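Local coordinates for protein octopine dehydrogenase (Pecten maximus, PDB 3C7A) that catalyses the NADH-dependent reductive condensation of L-arginine with pyruvate to form D-octopine, at residues F123-R126 against D127-D131; Q277-L280 against E281-E285; T298-K301 against S302-G305. All coordinates share one frame; numbering follows the deposited sequence.

How the contacts relate
Three local contacts follow one another along the chain without nesting or crossing, each between adjoining segments. Contact 1 comes first, in the last turns of helix 121-129, part of a beta-alpha-beta unit in the nucleotide-binding part of the fold. Contact 2 covers the end of helix 275-282, and contact 3 the turns that leave helix 293-298 for strand 310-313; both belong to the alpha-helical domain. Contacts 2 and 3 touch, with Tyr283 against Asn300 and Ser302, and Tyr279 beside Tyr303. Contact 1 lies on the opposite side of the chain's centre, with its nearest atoms about 22 Å from contact 2.

Contact 1 of 3, residues F123-R126 against D127-D131; sequences FQCR and DILGD
Leu129 N donates to Cys125 O over 3.2 Å, with an N-H...O angle of 161°. The same carbonyl oxygen is flanked by the leucine side chain, whose CB comes within 3.5 Å of Cys125 O. One turn apart on the helix, the two side chains also meet at their ends: Cys125 SG and Leu129 CD1 are 3.8 Å apart, an apolar contact that brings one methyl branch of the leucine against the sulfur. The sulfur gets there because it stands opposite the backbone N (chi1 -173°), on the side of the carbonyl carbon, a torsion that turns it from CB toward the next turn of the helix. Gln124 and Ile128 form a second pair of this kind, running alongside each other in the same direction, with Gln124 CG 4.0 Å from Ile128 CD1. Ile128 CG1 also packs on Gln124 O, at 3.6 Å, and the bond from Ile128 N to that oxygen is weak. These turns close helix 121-129, the crossover helix of a beta-alpha-beta unit that links parallel strands 111-114 and 137-141 in the Rossmann-type NAD-binding part of the enzyme. Helix 95-102 covers the Gln124 and Ile128 flank, where Phe99 touches both residues. The amide end of Gln124 looks beyond the helix, its OE1 hydrogen-bonded to Arg381, while the guanidinium of Arg126 makes weak bonds to the carbonyl oxygens of Ile394 and Leu395 on helix 391-396. At the C-terminal end, Gly130 N still bonds to Arg126 O at 3.2 Å. Gly130 then turns the chain out of the helix with a positive phi of 74°.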
loop_
_atom_site.group_PDB
_atom_site.type_symbol
_atom_site.label_atom_id
_atom_site.label_comp_id
_atom_site.label_asym_id
_atom_site.label_seq_id
_atom_site.Cartn_x
_atom_site.Cartn_y
_atom_site.Cartn_z
ATOM N N PHE A 123 2.010 11.591 6.554
ATOM C CA PHE A 123 1.191 12.695 7.084
ATOM C C PHE A 123 0.429 12.287 8.350
ATOM O O PHE A 123 0.328 13.072 9.301
ATOM C CB PHE A 123 0.197 13.228 6.034
ATOM C CG PHE A 123 0.831 13.661 4.727
ATOM C CD1 PHE A 123 2.014 14.402 4.706
ATOM C CD2 PHE A 123 0.214 13.354 3.514
ATOM C CE1 PHE A 123 2.588 14.804 3.495
ATOM C CE2 PHE A 123 0.777 13.755 2.298
ATOM C CZ PHE A 123 1.968 14.481 2.289
ATOM N N GLN A 124 -0.098 11.061 8.349
ATOM C CA GLN A 124 -0.873 10.508 9.468
ATOM C C GLN A 124 -0.014 10.282 10.721
ATOM O O GLN A 124 -0.445 10.590 11.836
ATOM C CB GLN A 124 -1.564 9.202 9.038
ATOM C CG GLN A 124 -2.527 8.599 10.068
ATOM C CD GLN A 124 -3.252 7.357 9.555
ATOM O OE1 GLN A 124 -2.634 6.426 9.031
ATOM N NE2 GLN A 124 -4.573 7.338 9.715
ATOM N N CYS A 125 1.192 9.745 10.523
ATOM C CA CYS A 125 2.149 9.496 11.609
ATOM C C CYS A 125 2.566 10.787 12.326
ATOM O O CYS A 125 2.659 10.819 13.557
ATOM C CB CYS A 125 3.383 8.756 11.070
ATOM S SG CYS A 125 4.579 8.186 12.320
ATOM N N ARG A 126 2.803 11.845 11.547
ATOM C CA ARG A 126 3.199 13.154 12.080
ATOM C C ARG A 126 2.115 13.789 12.962
ATOM O O ARG A 126 2.422 14.371 14.007
ATOM C CB ARG A 126 3.585 14.108 10.940
ATOM C CG ARG A 126 4.987 13.887 10.365
ATOM C CD ARG A 126 5.190 14.664 9.062
ATOM N NE ARG A 126 6.605 14.793 8.704
ATOM C CZ ARG A 126 7.056 15.201 7.518
ATOM N NH1 ARG A 126 6.212 15.521 6.542
ATOM N NH2 ARG A 126 8.362 15.284 7.301
ATOM N N ASP A 127 0.857 13.667 12.538
ATOM C CA ASP A 127 -0.284 14.251 13.256
ATOM C C ASP A 127 -0.517 13.622 14.636
ATOM O O ASP A 127 -0.771 14.333 15.612
ATOM C CB ASP A 127 -1.560 14.149 12.406
ATOM C CG ASP A 127 -2.762 14.823 13.059
ATOM O OD1 ASP A 127 -2.831 16.071 13.053
ATOM O OD2 ASP A 127 -3.643 14.099 13.570
ATOM N N ILE A 128 -0.423 12.295 14.710
ATOM C CA ILE A 128 -0.755 11.554 15.932
ATOM C C ILE A 128 0.393 11.521 16.959
ATOM O O ILE A 128 0.148 11.651 18.163
ATOM C CB ILE A 128 -1.296 10.123 15.608
ATOM C CG1 ILE A 128 -2.575 10.223 14.762
ATOM C CG2 ILE A 128 -1.578 9.329 16.885
ATOM C CD1 ILE A 128 -2.997 8.930 14.076
ATOM N N LEU A 129 1.632 11.371 16.488
ATOM C CA LEU A 129 2.797 11.283 17.384
ATOM C C LEU A 129 3.347 12.637 17.859
ATOM O O LEU A 129 3.970 12.712 18.921
ATOM C CB LEU A 129 3.923 10.442 16.762
ATOM C CG LEU A 129 3.730 8.931 16.562
ATOM C CD1 LEU A 129 5.021 8.293 16.064
ATOM C CD2 LEU A 129 3.255 8.232 17.831
ATOM N N GLY A 130 3.130 13.688 17.071
ATOM C CA GLY A 130 3.560 15.041 17.435
ATOM C C GLY A 130 5.059 15.271 17.324
ATOM O O GLY A 130 5.668 14.947 16.301
ATOM N N ASP A 131 5.647 15.828 18.384
ATOM C CA ASP A 131 7.090 16.115 18.444
ATOM C C ASP A 131 7.970 14.866 18.341
ATOM O O ASP A 131 9.085 14.932 17.817
ATOM C CB ASP A 131 7.436 16.893 19.722
ATOM C CG ASP A 131 7.031 18.362 19.650
ATOM O OD1 ASP A 131 7.263 19.007 18.601
ATOM O OD2 ASP A 131 6.490 18.879 20.653
#

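Contact 2 of 3, residues Q277-L280 against E281-E285; sequences QWYL and EYYHE
The closing turn of helix 275-282 is held by Tyr283 N to Tyr279 O, a 3.0 Å bond, after weaker backbone bonds from Glu281 N to Gln277 O and from Tyr282 N to Trp278 O. On one flank Gln277 and Glu281 reach for each other. The extended glutamine offers NE2 to Glu281 OE2 at 3.3 Å, in a weak but nearly straight bond (172°), and the amide and carboxylate planes are turned 77° apart. The other carboxylate oxygen, OE1, makes a long, weak ion pair with Lys273. On a second flank aromatic residues gather. Tyr279 and Tyr283 run alongside each other in the same direction, with Tyr279 CD1 3.9 Å from Tyr283 CD2. Tyr283 CG lies opposite its own carbonyl carbon (chi1 -81°), and the ring runs out across the helix axis with its CD2 side turned to Tyr279. Trp278 CH2 also approaches Tyr283 CE2, at 4.2 Å, and CZ3 of the same indole stands over the centre of one Tyr279 face. The Trp278 side chain lies about 5 Å from that of Met206, an L-arginine-binding residue between helices 200-205 and 211-220, and Tyr283 packs on the loop between helix 293-298 and strand 310-313.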
loop_
_atom_site.group_PDB
_atom_site.type_symbol
_atom_site.label_atom_id
_atom_site.label_comp_id
_atom_site.label_asym_id
_atom_site.label_seq_id
_atom_site.Cartn_x
_atom_site.Cartn_y
_atom_site.Cartn_z
ATOM N N GLN A 277 6.835 2.761 -20.342
ATOM C CA GLN A 277 8.233 2.440 -20.040
ATOM C C GLN A 277 8.338 1.393 -18.924
ATOM O O GLN A 277 9.200 0.511 -18.977
ATOM C CB GLN A 277 9.004 3.711 -19.657
ATOM C CG GLN A 277 10.523 3.538 -19.575
ATOM C CD GLN A 277 11.245 4.779 -19.064
ATOM O OE1 GLN A 277 10.892 5.908 -19.407
ATOM N NE2 GLN A 277 12.273 4.569 -18.246
ATOM N N TRP A 278 7.453 1.496 -17.931
ATOM C CA TRP A 278 7.409 0.564 -16.798
ATOM C C TRP A 278 7.058 -0.869 -17.215
ATOM O O TRP A 278 7.676 -1.823 -16.737
ATOM C CB TRP A 278 6.435 1.066 -15.720
ATOM C CG TRP A 278 6.348 0.176 -14.504
ATOM C CD1 TRP A 278 7.208 0.151 -13.443
ATOM C CD2 TRP A 278 5.348 -0.816 -14.231
ATOM N NE1 TRP A 278 6.808 -0.793 -12.528
ATOM C CE2 TRP A 278 5.668 -1.401 -12.985
ATOM C CE3 TRP A 278 4.210 -1.267 -14.917
ATOM C CZ2 TRP A 278 4.895 -2.417 -12.410
ATOM C CZ3 TRP A 278 3.440 -2.277 -14.344
ATOM C CH2 TRP A 278 3.788 -2.839 -13.102
ATOM N N TYR A 279 6.073 -1.010 -18.104
ATOM C CA TYR A 279 5.622 -2.322 -18.584
ATOM C C TYR A 279 6.702 -3.111 -19.330
ATOM O O TYR A 279 6.837 -4.321 -19.133
ATOM C CB TYR A 279 4.371 -2.184 -19.463
ATOM C CG TYR A 279 3.064 -2.346 -18.714
ATOM C CD1 TYR A 279 2.540 -3.614 -18.452
ATOM C CD2 TYR A 279 2.345 -1.235 -18.272
ATOM C CE1 TYR A 279 1.336 -3.772 -17.765
ATOM C CE2 TYR A 279 1.140 -1.381 -17.582
ATOM C CZ TYR A 279 0.643 -2.651 -17.334
ATOM O OH TYR A 279 -0.547 -2.802 -16.655
ATOM N N LEU A 280 7.466 -2.424 -20.177
ATOM C CA LEU A 280 8.506 -3.069 -20.984
ATOM C C LEU A 280 9.748 -3.461 -20.177
ATOM O O LEU A 280 10.451 -4.408 -20.539
ATOM C CB LEU A 280 8.892 -2.193 -22.185
ATOM C CG LEU A 280 8.118 -2.379 -23.499
ATOM C CD1 LEU A 280 6.659 -1.932 -23.396
ATOM C CD2 LEU A 280 8.818 -1.641 -24.633
ATOM N N GLU A 281 10.006 -2.739 -19.089
ATOM C CA GLU A 281 11.154 -3.017 -18.221
ATOM C C GLU A 281 10.965 -4.239 -17.312
ATOM O O GLU A 281 11.947 -4.899 -16.956
ATOM C CB GLU A 281 11.495 -1.790 -17.364
ATOM C CG GLU A 281 12.251 -0.675 -18.094
ATOM C CD GLU A 281 12.526 0.549 -17.217
ATOM O OE1 GLU A 281 12.018 0.610 -16.075
ATOM O OE2 GLU A 281 13.252 1.457 -17.676
ATOM N N TYR A 282 9.714 -4.544 -16.958
ATOM C CA TYR A 282 9.396 -5.569 -15.952
ATOM C C TYR A 282 8.683 -6.807 -16.516
ATOM O O TYR A 282 8.822 -7.911 -15.981
ATOM C CB TYR A 282 8.563 -4.943 -14.819
ATOM C CG TYR A 282 8.135 -5.900 -13.721
ATOM C CD1 TYR A 282 9.027 -6.290 -12.720
ATOM C CD2 TYR A 282 6.835 -6.403 -13.676
ATOM C CE1 TYR A 282 8.635 -7.166 -11.708
ATOM C CE2 TYR A 282 6.433 -7.279 -12.670
ATOM C CZ TYR A 282 7.337 -7.655 -11.690
ATOM O OH TYR A 282 6.944 -8.519 -10.694
ATOM N N TYR A 283 7.904 -6.619 -17.581
ATOM C CA TYR A 283 7.120 -7.721 -18.162
ATOM C C TYR A 283 7.612 -8.221 -19.530
ATOM O O TYR A 283 6.860 -8.877 -20.257
ATOM C CB TYR A 283 5.634 -7.337 -18.259
ATOM C CG TYR A 283 4.842 -7.481 -16.973
ATOM C CD1 TYR A 283 4.623 -8.736 -16.400
ATOM C CD2 TYR A 283 4.288 -6.366 -16.346
ATOM C CE1 TYR A 283 3.887 -8.874 -15.226
ATOM C CE2 TYR A 283 3.548 -6.492 -15.172
ATOM C CZ TYR A 283 3.353 -7.748 -14.617
ATOM O OH TYR A 283 2.624 -7.878 -13.456
ATOM N N HIS A 284 8.870 -7.936 -19.867
ATOM C CA HIS A 284 9.409 -8.228 -21.206
ATOM C C HIS A 284 9.335 -9.700 -21.641
ATOM O O HIS A 284 9.112 -9.989 -22.820
ATOM C CB HIS A 284 10.841 -7.695 -21.353
ATOM C CG HIS A 284 11.817 -8.296 -20.389
ATOM N ND1 HIS A 284 12.456 -9.495 -20.626
ATOM C CD2 HIS A 284 12.269 -7.860 -19.189
ATOM C CE1 HIS A 284 13.254 -9.774 -19.610
ATOM N NE2 HIS A 284 13.161 -8.797 -18.726
ATOM N N GLU A 285 9.513 -10.619 -20.694
ATOM C CA GLU A 285 9.526 -12.054 -20.994
ATOM C C GLU A 285 8.127 -12.639 -21.242
ATOM O O GLU A 285 7.998 -13.720 -21.824
ATOM C CB GLU A 285 10.244 -12.832 -19.883
ATOM C CG GLU A 285 10.859 -14.156 -20.344
ATOM C CD GLU A 285 11.464 -14.975 -19.211
ATOM O OE1 GLU A 285 11.918 -14.387 -18.204
ATOM O OE2 GLU A 285 11.493 -16.220 -19.337
#

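Contact 3 of 3, residues T298-K301 against S302-G305; sequences TTNK and SYKG
One face of the Tyr303 ring carries both Asn300 ND2, 3.4 Å from Tyr303 CE2, and Ser302 OG, which stands higher, 4.2 Å above the ring plane and offset toward the rim. The asparagine amide is inclined to the ring by 58°, so its nitrogen comes down over the face without the two planes stacking. The amide's other end, OD1, is gripped twice by one residue: Ser302 N donates to Asn300 OD1 at 3.2 Å, and Ser302 OG donates to the same atom at 3.0 Å. Both donors stand above the carbonyl plane, on the same face. Asn300 CG opposite its backbone N (chi1 -170°) swings the amide forward over the following residues, while the serine hydroxyl, at chi1 62°, is folded back toward it. Together these bonds fix the rotation of the amide. The Tyr303 ring also stacks with Tyr235, and its OH makes a weak hydrogen bond with Tyr279 OH. Weak backbone bonds from Tyr303 N to Asn300 O and from Lys304 N to Lys301 O close two overlapping type I beta turns. The Asn300 OD1 bond to Ser302 N makes this an Asx turn, set at the start of a short 3-10 turn, with the side chain of Tyr303 about 8 Å from that of the active-site His212.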
loop_
_atom_site.group_PDB
_atom_site.type_symbol
_atom_site.label_atom_id
_atom_site.label_comp_id
_atom_site.label_asym_id
_atom_site.label_seq_id
_atom_site.Cartn_x
_atom_site.Cartn_y
_atom_site.Cartn_z
ATOM N N THR A 298 -2.860 -6.276 -23.606
ATOM C CA THR A 298 -3.740 -7.342 -24.108
ATOM C C THR A 298 -3.024 -8.662 -24.408
ATOM O O THR A 298 -3.641 -9.727 -24.330
ATOM C CB THR A 298 -4.558 -6.899 -25.354
ATOM O OG1 THR A 298 -3.684 -6.343 -26.344
ATOM C CG2 THR A 298 -5.617 -5.868 -24.972
ATOM N N THR A 299 -1.735 -8.593 -24.742
ATOM C CA THR A 299 -0.954 -9.798 -25.061
ATOM C C THR A 299 0.002 -10.233 -23.938
ATOM O O THR A 299 0.940 -10.998 -24.177
ATOM C CB THR A 299 -0.182 -9.669 -26.409
ATOM O OG1 THR A 299 0.847 -8.677 -26.294
ATOM C CG2 THR A 299 -1.125 -9.302 -27.553
ATOM N N ASN A 300 -0.247 -9.749 -22.721
ATOM C CA ASN A 300 0.528 -10.145 -21.541
ATOM C C ASN A 300 0.081 -11.515 -21.024
ATOM O O ASN A 300 -1.087 -11.702 -20.672
ATOM C CB ASN A 300 0.407 -9.081 -20.437
ATOM C CG ASN A 300 1.386 -9.296 -19.278
ATOM O OD1 ASN A 300 2.080 -10.311 -19.198
ATOM N ND2 ASN A 300 1.436 -8.325 -18.372
ATOM N N LYS A 301 1.021 -12.460 -20.978
ATOM C CA LYS A 301 0.739 -13.848 -20.584
ATOM C C LYS A 301 0.348 -14.021 -19.113
ATOM O O LYS A 301 -0.366 -14.967 -18.769
ATOM C CB LYS A 301 1.930 -14.757 -20.910
ATOM C CG LYS A 301 2.028 -15.163 -22.373
ATOM C CD LYS A 301 3.178 -16.134 -22.599
ATOM C CE LYS A 301 3.228 -16.608 -24.045
ATOM N NZ LYS A 301 4.276 -17.649 -24.256
ATOM N N SER A 302 0.813 -13.116 -18.255
ATOM C CA SER A 302 0.527 -13.190 -16.819
ATOM C C SER A 302 -0.920 -12.825 -16.457
ATOM O O SER A 302 -1.382 -13.132 -15.356
ATOM C CB SER A 302 1.517 -12.332 -16.021
ATOM O OG SER A 302 1.417 -10.965 -16.383
ATOM N N TYR A 303 -1.629 -12.182 -17.386
ATOM C CA TYR A 303 -3.030 -11.799 -17.178
ATOM C C TYR A 303 -4.030 -12.823 -17.741
ATOM O O TYR A 303 -5.212 -12.512 -17.922
ATOM C CB TYR A 303 -3.310 -10.415 -17.785
ATOM C CG TYR A 303 -2.595 -9.245 -17.129
ATOM C CD1 TYR A 303 -2.346 -9.223 -15.754
ATOM C CD2 TYR A 303 -2.202 -8.139 -17.885
ATOM C CE1 TYR A 303 -1.701 -8.142 -15.154
ATOM C CE2 TYR A 303 -1.560 -7.052 -17.296
ATOM C CZ TYR A 303 -1.312 -7.061 -15.931
ATOM O OH TYR A 303 -0.679 -5.987 -15.347
ATOM N N LYS A 304 -3.555 -14.040 -18.002
ATOM C CA LYS A 304 -4.361 -15.091 -18.630
ATOM C C LYS A 304 -5.498 -15.598 -17.732
ATOM O O LYS A 304 -5.255 -16.134 -16.649
ATOM C CB LYS A 304 -3.457 -16.256 -19.060
ATOM C CG LYS A 304 -4.163 -17.391 -19.794
ATOM C CD LYS A 304 -3.258 -18.612 -19.905
ATOM C CE LYS A 304 -3.945 -19.768 -20.622
ATOM N NZ LYS A 304 -4.090 -19.526 -22.089
ATOM N N GLY A 305 -6.734 -15.408 -18.194
ATOM C CA GLY A 305 -7.922 -15.981 -17.551
ATOM C C GLY A 305 -8.570 -15.205 -16.412
ATOM O O GLY A 305 -9.433 -15.743 -15.713
#